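Local coordinates for DUF574 domain-containing protein (Thermobifida fusca, PDB 2QE6) that binds S-adenosylmethionine and is probably a methyltransferase that uses it as methyl donor, though the molecule it methylates is not established, at residues 52-57 against 262-267; 62-67 against 193-198; 225-230 against 239-244. The protein carries 1 engineered substitution. All blocks are in the same frame, centred on the assembly; numbering follows the deposited sequence.

Contact 1. Residues 52-57 against 262-267; sequences PGLKES and EQLGMA
With CG of L264 set opposite its own carbonyl carbon (chi1 -78°) and the branch beyond it extended, the CD1 methyl is carried forward against S57, whose OG in turn is folded back over its own helix (chi1 83°). CD1 of L264 comes to 3.6 Å from CB of S57, and OG of S57 lies beside the same methyl. CD1 of L264 also reaches the backbone around the helix start, 4.0 Å from CA of L54 and equally far from O of P52. Side chain to side chain, the leucines meet more loosely, CD1 of L54 to CD1 of L264 at 4.5 Å. The segments join the start of helix 54-75, with G53 at its N-cap, to the turn that leads into strand 265-271 of the Rossmann-like methyltransferase sheet. G53 has a positive phi of 79°, a backbone shape that suits glycine. No hydrogen bond crosses between the segments; the S57 hydroxyl donates instead to O of L54, 2.6 Å from OG, in the carbonyl plane and on a lone pair. The same OG is hydrogen-bonded to a pentanediol molecule, probably from the crystallisation liquor. Behind L54, A47 and L30 of two other helices pack on its side chain.

Contact 2. Residues 62-67 against 193-198; sequences RKVLVR and FMTSLV. With SAM (S-adenosylmethionine), chain F.
This is a buried helix-on-sheet contact near the middle of the protein, where helix 54-75 lies over strand 191-197 and runs nearly antiparallel to it (167°), the short axes 10.1 Å apart. F193 bridges much of that gap: with CG anti to the backbone N (chi1 177°), the ring is carried toward the helix and presents its edge to two backbone carbonyls. CZ of F193 approaches O of V64 to 3.3 Å, and CE2 of F193 lies 3.8 Å from O of L65, which sits in the ring plane. Two residues further along the strand, CG1 of V64 meets CG2 of T195 at 4.0 Å, the two side chains sliding past each other in opposite directions. Such packing of a helix on the face of the sheet belongs to the Rossmann-like fold of S-adenosylmethionine-dependent methyltransferases, and here the helix also serves the ligand. The chain of R62, bent at chi2 and chi3, brings NH1 into a 2.7 Å hydrogen bond with O of the S-adenosylmethionine carboxylate, N-H...O angle 151°. CD1 of L65 lies over one face of that guanidinium, while NH2 of R62 bonds to the carbonyl of Q92. OG1 of T195 is hydrogen-bonded to OD1 of N61, another ligand-binding residue.

Contact 3. Residues 225-230 against 239-244; sequences EEIERQ and PGVVYT
Helix 224-229 packs against strand 235-243, the outermost strand at one end of the seven-stranded methyltransferase sheet, and V241 is the residue that meets the helix. Its two methyls divide the work. CG1 of V241, anti to the backbone N (chi1 174°), touches CG2 of I227 at 3.8 Å; CG2 of V241 presses on the aliphatic part of E228, 3.4 Å from CG. Both pairs of side chains cross at a slant. The chain of E228, extended beyond CG, carries its carboxylate to two waters that lead back to the V241 backbone. One water donates to OE2 of E228 at 2.6 Å and to O of V241 at 2.9 Å. The other accepts from N of V241 at 2.8 Å, and its link to OE2 of E228 is weak. I227 also packs against V198 and S196, while M266 of the next strand touches V241. Apolar contact on the I227 side thus passes into solvent-mediated polar contact on the E228 side: no direct hydrogen bond joins the two segments, the carboxylate reaches the V241 backbone through water, and the N-H and C=O of V241 each bond to one of these waters.

How the contacts relate
Contact 2 is the core of the three, with every touching residue buried, whereas contacts 1 and 3 are partly buried and have their centres about 14 Å from the centre of the chain. Contacts 1 and 2 use the same helix, 54-75: contact 1 at its first turn and contact 2 further along, where R62 binds the ligand. Their strands, 191-197 and 265-271, are neighbours in the sheet, and 235-243 of contact 3 pairs with 265-271 on its other side. No direct hydrogen bond crosses any of the three. Methyl packing serves contact 1, ring-edge and methyl packing contact 2, which adds the arginine bond to S-adenosylmethionine, and water bridges supplement the methyls in contact 3.

Contact 1. Residues 52-57 against 262-267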
# COMPACT_ATOMS: atom_id res chain seq x y z
N PRO A 52 -20.43 1.87 4.25
CA PRO A 52 -20.65 0.43 4.23
C PRO A 52 -19.51 -0.36 3.60
O PRO A 52 -18.90 0.01 2.60
CB PRO A 52 -21.95 0.28 3.46
CG PRO A 52 -22.67 1.61 3.68
CD PRO A 52 -21.52 2.56 3.54
N GLY A 53 -19.17 -1.45 4.25
CA GLY A 53 -18.11 -2.27 3.71
C GLY A 53 -16.70 -1.80 3.93
O GLY A 53 -15.77 -2.40 3.39
N LEU A 54 -16.50 -0.77 4.74
CA LEU A 54 -15.15 -0.23 4.95
C LEU A 54 -14.14 -1.30 5.41
O LEU A 54 -13.09 -1.48 4.79
CB LEU A 54 -15.17 0.98 5.88
CG LEU A 54 -13.82 1.71 6.14
CD1 LEU A 54 -13.11 2.08 4.81
CD2 LEU A 54 -14.09 2.99 7.07
N LYS A 55 -14.44 -2.01 6.47
CA LYS A 55 -13.52 -3.03 6.95
C LYS A 55 -13.28 -4.10 5.88
O LYS A 55 -12.16 -4.56 5.70
CB LYS A 55 -14.02 -3.73 8.21
CG LYS A 55 -13.99 -2.93 9.51
CD LYS A 55 -14.18 -3.92 10.74
CE LYS A 55 -14.38 -3.21 12.11
NZ LYS A 55 -13.22 -2.35 12.58
N GLU A 56 -14.33 -4.51 5.18
CA GLU A 56 -14.16 -5.53 4.12
C GLU A 56 -13.25 -5.02 2.99
O GLU A 56 -12.45 -5.78 2.48
CB GLU A 56 -15.51 -6.05 3.61
CG GLU A 56 -16.20 -7.00 4.63
N SER A 57 -13.35 -3.74 2.66
CA SER A 57 -12.48 -3.11 1.70
C SER A 57 -10.99 -3.21 2.10
O SER A 57 -10.13 -3.42 1.25
CB SER A 57 -12.89 -1.64 1.43
OG SER A 57 -12.39 -0.71 2.38
N GLU A 262 -16.54 -4.24 -1.66
CA GLU A 262 -15.72 -4.69 -2.79
C GLU A 262 -15.64 -3.64 -3.92
O GLU A 262 -14.95 -3.86 -4.92
CB GLU A 262 -16.24 -6.04 -3.30
CG GLU A 262 -16.01 -7.17 -2.30
CD GLU A 262 -16.72 -8.46 -2.69
OE1 GLU A 262 -17.92 -8.41 -3.04
OE2 GLU A 262 -16.09 -9.52 -2.66
N GLN A 263 -16.33 -2.52 -3.78
CA GLN A 263 -16.29 -1.46 -4.81
C GLN A 263 -15.68 -0.12 -4.37
O GLN A 263 -15.86 0.92 -5.04
CB GLN A 263 -17.69 -1.22 -5.34
CG GLN A 263 -18.23 -2.42 -6.10
CD GLN A 263 -19.66 -2.27 -6.36
OE1 GLN A 263 -20.04 -1.91 -7.44
NE2 GLN A 263 -20.48 -2.50 -5.35
N LEU A 264 -14.94 -0.17 -3.26
CA LEU A 264 -14.30 1.01 -2.71
C LEU A 264 -12.89 1.26 -3.29
O LEU A 264 -12.46 2.39 -3.36
CB LEU A 264 -14.24 0.94 -1.15
CG LEU A 264 -15.55 1.27 -0.42
CD1 LEU A 264 -15.38 1.00 1.10
CD2 LEU A 264 -16.04 2.66 -0.70
N GLY A 265 -12.18 0.20 -3.68
CA GLY A 265 -10.84 0.35 -4.22
C GLY A 265 -10.53 -0.47 -5.46
O GLY A 265 -11.20 -1.48 -5.74
N MSE A 266 -9.50 -0.01 -6.19
CA MSE A 266 -8.98 -0.74 -7.36
C MSE A 266 -7.51 -1.03 -7.20
O MSE A 266 -6.84 -0.38 -6.46
CB MSE A 266 -9.20 0.03 -8.66
CG MSE A 266 -10.65 0.08 -9.06
SE MSE A 266 -10.99 0.37 -10.89
CE MSE A 266 -12.88 0.16 -10.92
N ALA A 267 -7.05 -2.05 -7.92
CA ALA A 267 -5.66 -2.48 -7.93
C ALA A 267 -5.17 -2.53 -9.39
O ALA A 267 -5.96 -2.80 -10.30
CB ALA A 267 -5.54 -3.89 -7.32

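Contact 2. Residues 62-67 against 193-198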
# COMPACT_ATOMS: atom_id res chain seq x y z
N ARG A 62 -5.67 -6.05 1.63
CA ARG A 62 -4.63 -6.98 2.10
C ARG A 62 -4.55 -8.25 1.28
O ARG A 62 -3.47 -8.70 0.99
CB ARG A 62 -4.82 -7.33 3.57
CG ARG A 62 -4.67 -6.11 4.47
CD ARG A 62 -3.37 -5.37 4.20
NE ARG A 62 -2.22 -6.26 4.45
CZ ARG A 62 -0.96 -5.85 4.61
NH1 ARG A 62 -0.65 -4.57 4.55
NH2 ARG A 62 -0.01 -6.76 4.85
N LYS A 63 -5.69 -8.83 0.93
CA LYS A 63 -5.71 -10.01 0.08
C LYS A 63 -5.11 -9.73 -1.32
O LYS A 63 -4.42 -10.56 -1.85
CB LYS A 63 -7.14 -10.57 -0.06
CG LYS A 63 -7.76 -11.26 1.19
CD LYS A 63 -9.23 -11.55 0.87
CE LYS A 63 -9.93 -12.47 1.81
NZ LYS A 63 -11.39 -12.48 1.41
N VAL A 64 -5.38 -8.58 -1.94
CA VAL A 64 -4.76 -8.31 -3.24
C VAL A 64 -3.27 -8.02 -3.10
O VAL A 64 -2.50 -8.29 -4.02
CB VAL A 64 -5.45 -7.14 -4.04
CG1 VAL A 64 -5.10 -5.81 -3.49
CG2 VAL A 64 -5.10 -7.23 -5.51
N LEU A 65 -2.86 -7.45 -1.97
CA LEU A 65 -1.45 -7.25 -1.69
C LEU A 65 -0.74 -8.60 -1.75
O LEU A 65 0.29 -8.74 -2.41
CB LEU A 65 -1.22 -6.61 -0.31
CG LEU A 65 0.21 -6.36 0.19
CD1 LEU A 65 0.11 -5.24 1.23
CD2 LEU A 65 0.88 -7.62 0.78
N VAL A 66 -1.31 -9.58 -1.08
CA VAL A 66 -0.72 -10.93 -1.05
C VAL A 66 -0.66 -11.57 -2.45
O VAL A 66 0.39 -12.08 -2.89
CB VAL A 66 -1.48 -11.86 -0.06
CG1 VAL A 66 -1.04 -13.31 -0.24
CG2 VAL A 66 -1.27 -11.41 1.41
N ARG A 67 -1.79 -11.56 -3.16
CA ARG A 67 -1.84 -12.08 -4.52
C ARG A 67 -0.86 -11.37 -5.46
O ARG A 67 -0.25 -12.00 -6.32
CB ARG A 67 -3.27 -12.03 -5.10
CG ARG A 67 -4.30 -12.84 -4.32
CD ARG A 67 -5.56 -13.15 -5.12
NE ARG A 67 -6.18 -11.95 -5.67
CZ ARG A 67 -6.92 -11.09 -4.96
NH1 ARG A 67 -7.14 -11.30 -3.66
NH2 ARG A 67 -7.42 -10.01 -5.54
N PHE A 193 3.16 -1.52 -8.50
CA PHE A 193 1.93 -2.15 -7.94
C PHE A 193 1.27 -1.08 -7.04
O PHE A 193 1.88 -0.63 -6.07
CB PHE A 193 2.37 -3.41 -7.16
CG PHE A 193 1.27 -4.17 -6.44
CD1 PHE A 193 -0.07 -4.01 -6.72
CD2 PHE A 193 1.63 -5.16 -5.51
CE1 PHE A 193 -1.05 -4.77 -6.09
CE2 PHE A 193 0.66 -5.91 -4.85
CZ PHE A 193 -0.69 -5.73 -5.16
N MSE A 194 0.07 -0.62 -7.40
CA MSE A 194 -0.64 0.33 -6.57
C MSE A 194 -2.09 -0.09 -6.34
O MSE A 194 -2.68 -0.78 -7.17
CB MSE A 194 -0.67 1.71 -7.25
CG MSE A 194 0.70 2.16 -7.72
SE MSE A 194 0.71 4.06 -8.14
CE MSE A 194 -0.12 4.05 -9.91
N THR A 195 -2.67 0.36 -5.23
CA THR A 195 -4.11 0.24 -5.05
C THR A 195 -4.59 1.62 -4.60
O THR A 195 -3.81 2.41 -4.10
CB THR A 195 -4.54 -0.87 -4.11
OG1 THR A 195 -4.31 -0.46 -2.75
CG2 THR A 195 -3.82 -2.17 -4.45
N SER A 196 -5.87 1.87 -4.74
CA SER A 196 -6.38 3.22 -4.51
C SER A 196 -7.87 3.15 -4.27
O SER A 196 -8.57 2.41 -4.93
CB SER A 196 -6.16 4.08 -5.73
OG SER A 196 -6.71 5.41 -5.55
N LEU A 197 -8.34 3.99 -3.35
CA LEU A 197 -9.71 4.39 -3.31
C LEU A 197 -10.15 4.90 -4.69
O LEU A 197 -9.46 5.73 -5.31
CB LEU A 197 -9.86 5.48 -2.23
CG LEU A 197 -11.21 6.08 -1.88
CD1 LEU A 197 -12.28 5.02 -1.48
CD2 LEU A 197 -10.95 7.08 -0.76
N VAL A 198 -11.31 4.43 -5.16
CA VAL A 198 -11.75 4.67 -6.55
C VAL A 198 -13.05 5.46 -6.53
O VAL A 198 -13.82 5.36 -5.59
CB VAL A 198 -11.89 3.33 -7.38
CG1 VAL A 198 -13.10 2.52 -6.94
CG2 VAL A 198 -11.94 3.63 -8.90
N SAM F . 0.27 -0.31 2.21
CA SAM F . -0.55 -0.94 3.32
C SAM F . -1.69 -1.73 2.72
O SAM F . -2.16 -2.69 3.32
OXT SAM F . -2.16 -1.40 1.63
CB SAM F . -1.18 0.03 4.34
CG SAM F . -2.23 1.00 3.79
SD SAM F . -2.82 2.28 4.95
CE SAM F . -1.81 1.74 6.36
C5' SAM F . -1.74 3.60 4.35
C4' SAM F . -0.30 3.74 4.85
O4' SAM F . 0.39 4.71 4.06
C3' SAM F . -0.19 4.24 6.30
O3' SAM F . 0.64 3.40 7.08
C2' SAM F . 0.36 5.66 6.23
O2' SAM F . 1.07 6.09 7.39
C1' SAM F . 1.15 5.55 4.93
N9 SAM F . 1.34 6.87 4.34
C8 SAM F . 0.39 7.77 3.85
N7 SAM F . 1.03 8.87 3.38
C5 SAM F . 2.37 8.67 3.55
C6 SAM F . 3.48 9.47 3.22
N6 SAM F . 3.28 10.69 2.66
N1 SAM F . 4.74 8.96 3.51
C2 SAM F . 4.92 7.70 4.11
N3 SAM F . 3.82 6.92 4.45
C4 SAM F . 2.58 7.41 4.15

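Contact 3. Residues 225-230 against 239-244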
# COMPACT_ATOMS: atom_id res chain seq x y z
N GLU A 225 -9.66 5.73 -14.73
CA GLU A 225 -8.78 6.29 -15.73
C GLU A 225 -7.66 7.11 -15.08
O GLU A 225 -6.52 7.09 -15.53
CB GLU A 225 -9.58 7.18 -16.67
CG GLU A 225 -10.68 6.42 -17.50
CD GLU A 225 -11.92 5.84 -16.71
OE1 GLU A 225 -12.36 6.36 -15.64
OE2 GLU A 225 -12.48 4.83 -17.20
N GLU A 226 -7.99 7.85 -14.01
CA GLU A 226 -6.99 8.62 -13.25
C GLU A 226 -5.99 7.71 -12.52
O GLU A 226 -4.79 8.02 -12.46
CB GLU A 226 -7.67 9.59 -12.29
CG GLU A 226 -8.21 10.81 -13.02
CD GLU A 226 -7.06 11.68 -13.57
OE1 GLU A 226 -6.30 12.21 -12.71
OE2 GLU A 226 -6.91 11.81 -14.84
N ILE A 227 -6.45 6.57 -12.04
CA ILE A 227 -5.55 5.58 -11.47
C ILE A 227 -4.61 5.04 -12.56
O ILE A 227 -3.38 5.03 -12.38
CB ILE A 227 -6.33 4.42 -10.77
CG1 ILE A 227 -7.12 4.98 -9.58
CG2 ILE A 227 -5.39 3.33 -10.38
CD1 ILE A 227 -8.16 4.05 -8.98
N GLU A 228 -5.19 4.60 -13.68
CA GLU A 228 -4.41 4.02 -14.78
C GLU A 228 -3.35 4.99 -15.25
O GLU A 228 -2.24 4.60 -15.54
CB GLU A 228 -5.28 3.68 -15.98
CG GLU A 228 -6.27 2.53 -15.78
CD GLU A 228 -7.17 2.30 -17.03
OE1 GLU A 228 -6.66 2.57 -18.15
OE2 GLU A 228 -8.35 1.87 -16.87
N ARG A 229 -3.71 6.26 -15.29
CA ARG A 229 -2.81 7.30 -15.74
C ARG A 229 -1.53 7.36 -14.92
O ARG A 229 -0.48 7.75 -15.44
CB ARG A 229 -3.51 8.64 -15.66
CG ARG A 229 -2.78 9.79 -16.25
CD ARG A 229 -3.66 11.05 -16.18
NE ARG A 229 -2.76 12.18 -16.13
CZ ARG A 229 -2.37 12.82 -15.02
NH1 ARG A 229 -2.86 12.49 -13.83
NH2 ARG A 229 -1.52 13.83 -15.12
N GLN A 230 -1.61 7.02 -13.65
CA GLN A 230 -0.43 7.10 -12.76
C GLN A 230 0.53 5.94 -12.97
O GLN A 230 1.63 5.92 -12.41
CB GLN A 230 -0.87 7.20 -11.30
CG GLN A 230 -1.54 8.55 -10.98
CD GLN A 230 -0.68 9.71 -11.27
OE1 GLN A 230 0.55 9.63 -11.12
NE2 GLN A 230 -1.30 10.83 -11.73
N PRO A 239 -5.44 -8.40 -15.11
CA PRO A 239 -6.56 -7.78 -15.88
C PRO A 239 -6.64 -6.26 -16.01
O PRO A 239 -7.71 -5.74 -16.35
CB PRO A 239 -7.78 -8.27 -15.11
CG PRO A 239 -7.28 -8.20 -13.66
CD PRO A 239 -5.85 -8.68 -13.72
N GLY A 240 -5.53 -5.54 -15.78
CA GLY A 240 -5.54 -4.07 -15.79
C GLY A 240 -5.89 -3.49 -14.42
O GLY A 240 -5.59 -4.10 -13.40
N VAL A 241 -6.57 -2.34 -14.41
CA VAL A 241 -6.97 -1.66 -13.19
C VAL A 241 -8.42 -2.06 -12.92
O VAL A 241 -9.31 -1.73 -13.70
CB VAL A 241 -6.77 -0.13 -13.31
CG1 VAL A 241 -7.31 0.58 -12.10
CG2 VAL A 241 -5.26 0.20 -13.49
N VAL A 242 -8.64 -2.83 -11.86
CA VAL A 242 -9.96 -3.42 -11.58
C VAL A 242 -10.21 -3.38 -10.08
O VAL A 242 -9.27 -3.19 -9.30
CB VAL A 242 -10.04 -4.88 -12.04
CG1 VAL A 242 -9.89 -4.96 -13.56
CG2 VAL A 242 -8.98 -5.76 -11.30
N TYR A 243 -11.48 -3.52 -9.67
CA TYR A 243 -11.80 -3.58 -8.25
C TYR A 243 -10.87 -4.61 -7.59
O TYR A 243 -10.52 -5.62 -8.17
CB TYR A 243 -13.27 -3.91 -8.03
CG TYR A 243 -14.25 -2.81 -8.39
CD1 TYR A 243 -14.21 -1.57 -7.76
CD2 TYR A 243 -15.22 -3.01 -9.36
CE1 TYR A 243 -15.15 -0.55 -8.07
CE2 TYR A 243 -16.16 -2.00 -9.67
CZ TYR A 243 -16.10 -0.77 -9.01
OH TYR A 243 -17.00 0.23 -9.28
N THR A 244 -10.41 -4.32 -6.39
CA THR A 244 -9.38 -5.13 -5.76
C THR A 244 -9.69 -6.66 -5.74
O THR A 244 -8.79 -7.45 -5.99
CB THR A 244 -9.00 -4.58 -4.32
OG1 THR A 244 -10.18 -4.44 -3.51
CG2 THR A 244 -8.30 -3.23 -4.41
O HOH W 1 -7.26 -1.34 -16.94
O HOH W 2 -10.02 0.42 -15.44